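Local coordinates for protein glutathione S-transferase (PDB 4O7H) that probably catalyses the conjugation of glutathione to electrophilic substrates, as a member of the glutathione S-transferase family, at residues Leu9-Lys23 with Leu159-Leu172. Numbering follows the deposited sequence.
Sequences LSPAARKVRVALAEK and LTYADITAACHLSL
Cys168 plugs the interface between the first helix of the thioredoxin-like N-terminal domain, 11-22, and helix 161-175 of the all-helical C-terminal domain, the domain pairing of the glutathione S-transferase fold. It is a knob among Pro11, Arg14, Lys15 and Val18, its SG 3.5 Å from Lys15 N. Further along helix 11-22, Val18 CG1 meets Ile164 CG2 at 3.7 Å, and Ala19 CB comes to the edge of the Tyr161 ring. Toward the helix N-terminus, Pro11 CB lies over the centre of the His169 ring, 3.7 Å from its centroid, a CH-pi contact. Arg14 NH1 donates to Ser171 OG (2.8 Å, 148°), which lies slightly out of the guanidinium plane, and Leu172 CD2 rests over one face toward the rim. Arg14 also bonds Gly8 O through NE and Tyr217 OH through NH1; a leucine in its place would probably leave Ser171 OG, Gly8 O and Tyr217 OH each without this donor. Lys15 sends CG anti to its own N (chi1 161°) and bends at chi3, which carries NZ to Thr165 OG1 at 2.7 Å; Asp99 of helix 85-119 salt-bridges the same nitrogen. Behind these, Ser171 OG donates to Cys168 O and His169 ND1 to Thr165 O, fixing hydroxyl and ring. Thr165 OG1 in turn donates to Tyr161 O (2.7 Å); Thr165 N reaches that oxygen from the opposite face of the carbonyl plane.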
loop_
_atom_site.group_PDB
_atom_site.type_symbol
_atom_site.label_atom_id
_atom_site.label_comp_id
_atom_site.label_asym_id
_atom_site.label_seq_id
_atom_site.Cartn_x
_atom_site.Cartn_y
_atom_site.Cartn_z
ATOM N N LEU A 9 11.780 -13.544 2.727
ATOM C CA LEU A 9 10.369 -13.800 2.615
ATOM C C LEU A 9 9.531 -12.555 2.342
ATOM O O LEU A 9 8.339 -12.626 2.276
ATOM C CB LEU A 9 9.883 -14.426 3.934
ATOM C CG LEU A 9 10.498 -15.803 4.187
ATOM C CD1 LEU A 9 9.822 -16.374 5.419
ATOM C CD2 LEU A 9 10.248 -16.718 3.004
ATOM N N SER A 10 10.173 -11.407 2.211
ATOM C CA SER A 10 9.444 -10.150 2.069
ATOM C C SER A 10 9.359 -9.764 0.593
ATOM O O SER A 10 10.399 -9.497 -0.003
ATOM C CB SER A 10 10.209 -9.033 2.787
ATOM O OG SER A 10 9.688 -7.710 2.452
ATOM N N PRO A 11 8.146 -9.702 0.020
ATOM C CA PRO A 11 8.073 -9.244 -1.365
ATOM C C PRO A 11 8.544 -7.828 -1.553
ATOM O O PRO A 11 9.150 -7.524 -2.587
ATOM C CB PRO A 11 6.608 -9.386 -1.723
ATOM C CG PRO A 11 5.887 -9.513 -0.425
ATOM C CD PRO A 11 6.828 -10.101 0.545
ATOM N N ALA A 12 8.248 -6.952 -0.614
ATOM C CA ALA A 12 8.684 -5.589 -0.740
ATOM C C ALA A 12 10.196 -5.450 -0.721
ATOM O O ALA A 12 10.788 -4.658 -1.438
ATOM C CB ALA A 12 8.083 -4.744 0.368
ATOM N N ALA A 13 10.830 -6.216 0.149
ATOM C CA ALA A 13 12.279 -6.188 0.224
ATOM C C ALA A 13 12.906 -6.768 -1.020
ATOM O O ALA A 13 13.894 -6.200 -1.533
ATOM C CB ALA A 13 12.774 -6.889 1.489
ATOM N N ARG A 14 12.322 -7.840 -1.552
ATOM C CA ARG A 14 12.791 -8.356 -2.833
ATOM C C ARG A 14 12.720 -7.283 -3.882
ATOM O O ARG A 14 13.667 -7.090 -4.667
ATOM C CB ARG A 14 12.015 -9.599 -3.249
ATOM C CG ARG A 14 12.307 -10.865 -2.435
ATOM C CD ARG A 14 11.621 -12.120 -3.024
ATOM N NE ARG A 14 12.124 -13.277 -2.286
ATOM C CZ ARG A 14 12.462 -14.447 -2.813
ATOM N NH1 ARG A 14 12.236 -14.723 -4.077
ATOM N NH2 ARG A 14 13.041 -15.352 -2.029
ATOM N N LYS A 15 11.590 -6.596 -3.947
ATOM C CA LYS A 15 11.426 -5.524 -4.924
ATOM C C LYS A 15 12.499 -4.459 -4.837
ATOM O O LYS A 15 13.050 -4.018 -5.840
ATOM C CB LYS A 15 10.030 -4.892 -4.859
ATOM C CG LYS A 15 10.023 -3.510 -5.517
ATOM C CD LYS A 15 8.670 -3.047 -5.859
ATOM C CE LYS A 15 7.833 -2.840 -4.666
ATOM N NZ LYS A 15 6.542 -2.308 -5.168
ATOM N N VAL A 16 12.825 -4.009 -3.626
ATOM C CA VAL A 16 13.847 -2.999 -3.471
ATOM C C VAL A 16 15.236 -3.514 -3.906
ATOM O O VAL A 16 15.981 -2.809 -4.573
ATOM C CB VAL A 16 13.841 -2.432 -2.042
ATOM C CG1 VAL A 16 14.988 -1.450 -1.845
ATOM C CG2 VAL A 16 12.539 -1.657 -1.743
ATOM N N ARG A 17 15.549 -4.765 -3.601
ATOM C CA ARG A 17 16.778 -5.337 -4.029
ATOM C C ARG A 17 16.882 -5.318 -5.571
ATOM O O ARG A 17 17.924 -4.972 -6.127
ATOM C CB ARG A 17 16.961 -6.792 -3.570
ATOM C CG ARG A 17 17.095 -6.953 -2.073
ATOM C CD ARG A 17 17.446 -8.381 -1.750
ATOM N NE ARG A 17 18.871 -8.624 -2.023
ATOM C CZ ARG A 17 19.450 -9.810 -1.801
ATOM N NH1 ARG A 17 18.726 -10.830 -1.370
ATOM N NH2 ARG A 17 20.766 -9.952 -1.959
ATOM N N VAL A 18 15.829 -5.752 -6.237
ATOM C CA VAL A 18 15.796 -5.717 -7.710
ATOM C C VAL A 18 15.934 -4.291 -8.222
ATOM O O VAL A 18 16.715 -4.020 -9.181
ATOM C CB VAL A 18 14.568 -6.444 -8.264
ATOM C CG1 VAL A 18 14.491 -6.269 -9.800
ATOM C CG2 VAL A 18 14.544 -7.911 -7.836
ATOM N N ALA A 19 15.229 -3.350 -7.598
ATOM C CA ALA A 19 15.288 -1.935 -8.008
ATOM C C ALA A 19 16.703 -1.344 -7.864
ATOM O O ALA A 19 17.197 -0.659 -8.745
ATOM C CB ALA A 19 14.281 -1.125 -7.202
ATOM N N LEU A 20 17.361 -1.605 -6.733
ATOM C CA LEU A 20 18.683 -1.105 -6.496
ATOM C C LEU A 20 19.632 -1.600 -7.619
ATOM O O LEU A 20 20.441 -0.831 -8.165
ATOM C CB LEU A 20 19.155 -1.610 -5.130
ATOM C CG LEU A 20 18.557 -0.843 -3.935
ATOM C CD1 LEU A 20 18.823 -1.650 -2.666
ATOM C CD2 LEU A 20 19.103 0.573 -3.821
ATOM N N ALA A 21 19.522 -2.881 -7.948
ATOM C CA ALA A 21 20.357 -3.490 -8.999
ATOM C C ALA A 21 20.036 -2.894 -10.391
ATOM O O ALA A 21 20.935 -2.628 -11.189
ATOM C CB ALA A 21 20.231 -4.993 -9.003
ATOM N N GLU A 22 18.755 -2.706 -10.693
ATOM C CA GLU A 22 18.344 -2.102 -11.962
ATOM C C GLU A 22 18.916 -0.698 -12.081
ATOM O O GLU A 22 19.330 -0.285 -13.179
ATOM C CB GLU A 22 16.831 -2.039 -12.062
ATOM C CG GLU A 22 16.182 -3.386 -12.384
ATOM C CD GLU A 22 16.468 -3.913 -13.765
ATOM O OE1 GLU A 22 16.544 -3.078 -14.705
ATOM O OE2 GLU A 22 16.612 -5.152 -13.919
ATOM N N LYS A 23 19.047 0.006 -10.949
ATOM C CA LYS A 23 19.593 1.388 -10.942
ATOM C C LYS A 23 21.116 1.399 -10.805
ATOM O O LYS A 23 21.729 2.454 -10.702
ATOM C CB LYS A 23 18.927 2.207 -9.864
ATOM C CG LYS A 23 17.489 2.526 -10.276
ATOM C CD LYS A 23 16.790 3.458 -9.338
ATOM C CE LYS A 23 15.478 3.908 -9.932
ATOM N NZ LYS A 23 15.601 5.034 -10.881
ATOM N N LEU A 159 10.480 -1.642 -18.935
ATOM C CA LEU A 159 10.389 -2.326 -17.669
ATOM C C LEU A 159 10.244 -1.264 -16.556
ATOM O O LEU A 159 10.941 -0.236 -16.550
ATOM C CB LEU A 159 11.605 -3.216 -17.448
ATOM C CG LEU A 159 11.532 -4.001 -16.140
ATOM C CD1 LEU A 159 11.929 -5.467 -16.296
ATOM C CD2 LEU A 159 12.314 -3.295 -15.083
ATOM N N THR A 160 9.339 -1.537 -15.588
ATOM C CA THR A 160 9.056 -0.577 -14.514
ATOM C C THR A 160 8.871 -1.316 -13.206
ATOM O O THR A 160 8.955 -2.554 -13.137
ATOM C CB THR A 160 7.774 0.215 -14.763
ATOM O OG1 THR A 160 6.647 -0.677 -14.777
ATOM C CG2 THR A 160 7.892 0.968 -16.063
ATOM N N TYR A 161 8.589 -0.529 -12.176
ATOM C CA TYR A 161 8.270 -1.083 -10.865
ATOM C C TYR A 161 7.079 -2.054 -10.999
ATOM O O TYR A 161 6.884 -2.930 -10.173
ATOM C CB TYR A 161 7.913 0.017 -9.883
ATOM C CG TYR A 161 9.105 0.742 -9.337
ATOM C CD1 TYR A 161 10.109 0.043 -8.696
ATOM C CD2 TYR A 161 9.222 2.098 -9.413
ATOM C CE1 TYR A 161 11.175 0.701 -8.166
ATOM C CE2 TYR A 161 10.293 2.751 -8.865
ATOM C CZ TYR A 161 11.287 2.038 -8.287
ATOM O OH TYR A 161 12.353 2.712 -7.760
ATOM N N ALA A 162 6.232 -1.917 -12.007
ATOM C CA ALA A 162 5.149 -2.889 -12.147
ATOM C C ALA A 162 5.638 -4.280 -12.365
ATOM O O ALA A 162 5.165 -5.261 -11.716
ATOM C CB ALA A 162 4.227 -2.477 -13.291
ATOM N N ASP A 163 6.549 -4.444 -13.319
ATOM C CA ASP A 163 7.128 -5.764 -13.582
ATOM C C ASP A 163 7.901 -6.277 -12.365
ATOM O O ASP A 163 7.795 -7.452 -11.978
ATOM C CB ASP A 163 8.110 -5.684 -14.748
ATOM C CG ASP A 163 7.488 -5.127 -15.995
ATOM O OD1 ASP A 163 6.908 -5.930 -16.777
ATOM O OD2 ASP A 163 7.585 -3.875 -16.184
ATOM N N ILE A 164 8.632 -5.365 -11.714
ATOM C CA ILE A 164 9.452 -5.791 -10.578
ATOM C C ILE A 164 8.559 -6.303 -9.440
ATOM O O ILE A 164 8.785 -7.370 -8.869
ATOM C CB ILE A 164 10.331 -4.676 -10.101
ATOM C CG1 ILE A 164 11.384 -4.326 -11.184
ATOM C CG2 ILE A 164 11.093 -5.097 -8.861
ATOM C CD1 ILE A 164 12.098 -3.051 -10.866
ATOM N N THR A 165 7.512 -5.550 -9.136
ATOM C CA THR A 165 6.598 -5.891 -8.046
ATOM C C THR A 165 5.914 -7.253 -8.325
ATOM O O THR A 165 5.950 -8.153 -7.492
ATOM C CB THR A 165 5.557 -4.772 -7.832
ATOM O OG1 THR A 165 6.240 -3.512 -7.614
ATOM C CG2 THR A 165 4.666 -5.108 -6.628
ATOM N N ALA A 166 5.330 -7.387 -9.514
ATOM C CA ALA A 166 4.631 -8.607 -9.879
ATOM C C ALA A 166 5.593 -9.838 -9.839
ATOM O O ALA A 166 5.247 -10.908 -9.272
ATOM C CB ALA A 166 4.011 -8.480 -11.274
ATOM N N ALA A 167 6.803 -9.674 -10.366
ATOM C CA ALA A 167 7.761 -10.766 -10.461
ATOM C C ALA A 167 8.257 -11.112 -9.061
ATOM O O ALA A 167 8.531 -12.289 -8.773
ATOM C CB ALA A 167 8.921 -10.388 -11.382
ATOM N N CYS A 168 8.393 -10.115 -8.179
ATOM C CA CYS A 168 8.921 -10.381 -6.827
ATOM C C CYS A 168 7.873 -11.163 -6.028
ATOM O O CYS A 168 8.206 -12.123 -5.310
ATOM C CB CYS A 168 9.376 -9.132 -6.127
ATOM S SG CYS A 168 10.950 -8.542 -6.754
ATOM N N HIS A 169 6.599 -10.791 -6.159
ATOM C CA HIS A 169 5.531 -11.570 -5.516
ATOM C C HIS A 169 5.534 -12.994 -6.064
ATOM O O HIS A 169 5.536 -13.948 -5.309
ATOM C CB HIS A 169 4.211 -10.884 -5.761
ATOM C CG HIS A 169 3.892 -9.867 -4.719
ATOM N ND1 HIS A 169 4.188 -8.522 -4.819
ATOM C CD2 HIS A 169 3.316 -10.029 -3.515
ATOM C CE1 HIS A 169 3.727 -7.899 -3.740
ATOM N NE2 HIS A 169 3.264 -8.815 -2.919
ATOM N N LEU A 170 5.566 -13.123 -7.393
ATOM C CA LEU A 170 5.510 -14.435 -8.026
ATOM C C LEU A 170 6.704 -15.270 -7.662
ATOM O O LEU A 170 6.589 -16.508 -7.573
ATOM C CB LEU A 170 5.329 -14.343 -9.526
ATOM C CG LEU A 170 3.872 -14.065 -9.932
ATOM C CD1 LEU A 170 3.781 -13.606 -11.364
ATOM C CD2 LEU A 170 3.049 -15.344 -9.785
ATOM N N SER A 171 7.850 -14.632 -7.405
ATOM C CA SER A 171 9.058 -15.376 -7.054
ATOM C C SER A 171 8.853 -16.088 -5.738
ATOM O O SER A 171 9.421 -17.189 -5.510
ATOM C CB SER A 171 10.301 -14.501 -7.038
ATOM O OG SER A 171 10.412 -13.630 -5.936
ATOM N N LEU A 172 8.085 -15.476 -4.841
ATOM C CA LEU A 172 7.841 -16.129 -3.538
ATOM C C LEU A 172 6.811 -17.257 -3.680
ATOM O O LEU A 172 6.994 -18.323 -3.074
ATOM C CB LEU A 172 7.394 -15.125 -2.495
ATOM C CG LEU A 172 8.592 -14.385 -1.937
ATOM C CD1 LEU A 172 8.088 -13.070 -1.342
ATOM C CD2 LEU A 172 9.320 -15.268 -0.924
#